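Local coordinates for protein EscN (Escherichia coli O127:H6, PDB 2OBL) that belongs to the ATP synthase alpha/beta family of P-loop proteins and is a component of the type III secretion system, at residues 279-284 and 342-346. The protein carries 1 engineered substitution. Sequence-based numbering, arbitrary orientation.
Sequences RAAAEC and LFKVV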
loop_
_atom_site.group_PDB
_atom_site.type_symbol
_atom_site.label_atom_id
_atom_site.label_comp_id
_atom_site.label_asym_id
_atom_site.label_seq_id
_atom_site.Cartn_x
_atom_site.Cartn_y
_atom_site.Cartn_z
ATOM N N ARG A 279 -4.073 -8.755 21.543
ATOM C CA ARG A 279 -3.166 -9.339 22.539
ATOM C C ARG A 279 -2.211 -10.348 21.921
ATOM O O ARG A 279 -1.011 -10.326 22.207
ATOM C CB ARG A 279 -3.932 -10.020 23.682
ATOM C CG ARG A 279 -2.999 -10.530 24.790
ATOM C CD ARG A 279 -3.406 -11.897 25.366
ATOM N NE ARG A 279 -3.320 -12.989 24.385
ATOM C CZ ARG A 279 -2.194 -13.580 23.975
ATOM N NH1 ARG A 279 -2.255 -14.568 23.085
ATOM N NH2 ARG A 279 -1.007 -13.194 24.435
ATOM N N ALA A 280 -2.743 -11.236 21.084
ATOM C CA ALA A 280 -1.902 -12.216 20.394
ATOM C C ALA A 280 -0.887 -11.517 19.494
ATOM O O ALA A 280 0.277 -11.914 19.443
ATOM C CB ALA A 280 -2.743 -13.175 19.581
ATOM N N ALA A 281 -1.335 -10.499 18.763
ATOM C CA ALA A 281 -0.428 -9.746 17.888
ATOM C C ALA A 281 0.682 -9.076 18.690
ATOM O O ALA A 281 1.833 -9.033 18.257
ATOM C CB ALA A 281 -1.188 -8.695 17.095
ATOM N N ALA A 282 0.336 -8.536 19.847
ATOM C CA ALA A 282 1.314 -7.837 20.675
ATOM C C ALA A 282 2.389 -8.799 21.170
ATOM O O ALA A 282 3.572 -8.464 21.188
ATOM C CB ALA A 282 0.632 -7.150 21.850
ATOM N N GLU A 283 1.967 -9.994 21.575
ATOM C CA GLU A 283 2.910 -11.012 21.999
ATOM C C GLU A 283 3.783 -11.463 20.826
ATOM O O GLU A 283 4.995 -11.594 20.976
ATOM C CB GLU A 283 2.192 -12.211 22.638
ATOM C CG GLU A 283 3.129 -13.387 22.876
ATOM C CD GLU A 283 2.655 -14.337 23.947
ATOM O OE1 GLU A 283 1.424 -14.475 24.141
ATOM O OE2 GLU A 283 3.524 -14.961 24.600
ATOM N N CYS A 284 3.174 -11.685 19.657
ATOM C CA CYS A 284 3.934 -12.110 18.485
ATOM C C CYS A 284 5.006 -11.079 18.157
ATOM O O CYS A 284 6.151 -11.433 17.866
ATOM C CB CYS A 284 3.028 -12.342 17.264
ATOM S SG CYS A 284 3.881 -13.159 15.884
ATOM N N LEU A 342 -2.230 -17.161 13.973
ATOM C CA LEU A 342 -1.594 -16.232 14.909
ATOM C C LEU A 342 -1.639 -16.747 16.350
ATOM O O LEU A 342 -0.633 -16.734 17.064
ATOM C CB LEU A 342 -2.265 -14.861 14.835
ATOM C CG LEU A 342 -1.819 -13.817 15.862
ATOM C CD1 LEU A 342 -0.333 -13.483 15.700
ATOM C CD2 LEU A 342 -2.656 -12.563 15.709
ATOM N N PHE A 343 -2.811 -17.194 16.778
ATOM C CA PHE A 343 -2.948 -17.721 18.133
ATOM C C PHE A 343 -2.012 -18.907 18.365
ATOM O O PHE A 343 -1.412 -19.038 19.435
ATOM C CB PHE A 343 -4.397 -18.089 18.427
ATOM C CG PHE A 343 -5.251 -16.909 18.780
ATOM C CD1 PHE A 343 -5.667 -16.706 20.080
ATOM C CD2 PHE A 343 -5.633 -16.000 17.814
ATOM C CE1 PHE A 343 -6.466 -15.615 20.401
ATOM C CE2 PHE A 343 -6.421 -14.910 18.136
ATOM C CZ PHE A 343 -6.833 -14.724 19.423
ATOM N N LYS A 344 -1.873 -19.746 17.346
ATOM C CA LYS A 344 -0.970 -20.889 17.401
ATOM C C LYS A 344 0.508 -20.503 17.586
ATOM O O LYS A 344 1.241 -21.179 18.308
ATOM C CB LYS A 344 -1.139 -21.777 16.162
ATOM C CG LYS A 344 -2.480 -22.525 16.082
ATOM C CD LYS A 344 -2.851 -23.198 17.393
ATOM C CE LYS A 344 -4.148 -24.006 17.256
ATOM N NZ LYS A 344 -5.169 -23.196 16.533
ATOM N N VAL A 345 0.947 -19.419 16.951
ATOM C CA VAL A 345 2.363 -19.024 17.029
ATOM C C VAL A 345 2.757 -18.372 18.363
ATOM O O VAL A 345 3.936 -18.305 18.699
ATOM C CB VAL A 345 2.824 -18.125 15.837
ATOM C CG1 VAL A 345 2.461 -18.756 14.501
ATOM C CG2 VAL A 345 2.246 -16.719 15.950
ATOM N N VAL A 346 1.778 -17.897 19.126
ATOM C CA VAL A 346 2.083 -17.311 20.429
ATOM C C VAL A 346 1.728 -18.234 21.596
ATOM O O VAL A 346 1.896 -17.872 22.762
ATOM C CB VAL A 346 1.422 -15.926 20.609
ATOM C CG1 VAL A 346 1.821 -15.013 19.466
ATOM C CG2 VAL A 346 -0.097 -16.051 20.707
#
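In the helical C-terminal domain of this secretion-system protein, Ala280 and Cys284 of helix 275-290 pack against Leu342 and Phe343 of helix 335-345 and against Val346, near the end of the chain. The small Ala280 side chain is consistent with the close backbones: its CA lies 6.0 Å from CA of Phe343. The Ala280 methyl stands over the middle of the Phe343 ring, a CH-pi contact with CB 4.2 Å from the centroid and only 7° off the ring normal. The same methyl touches Leu342, with CB 3.9 Å from Leu342 CG. Leu342 then spreads its fork along the facing helix, CD1 going to CB of Cys284 and CD2 lying against Ala281 N.

Val346 fits between Ala280 and Cys284, one helical turn apart. Its chi1 of -55° sets CG1 beside its own backbone N and anti to the carbonyl carbon. There CG1 of Val346 lies 3.5 Å from Ala280 O and close to Cys284 N, the two ends of one helix hydrogen bond, while CG2 reaches the edge of the Arg279 guanidinium at NH1. Next to this, Cys284 SG meets CG2 of Val345, whose side chain also packs on helix 318-325; Leu65 of helix 60-65 touches Ala281, Cys284 and Leu342.

A salt bridge runs along the outer border. Arg279 NH2 donates to Glu283 OE1 at 2.8 Å, nearly within the guanidinium plane but on the anti side of the carboxylate, and the CG of Glu283 lies against CB of Val346. Lys313 forms a salt bridge with Glu283 OE2 and a hydrogen bond with Val346 O. Apolar packing thus joins the helices directly, while Lys313 links them through polar groups; its positive charge, with that of Arg279, would tend to keep Glu283 ionised.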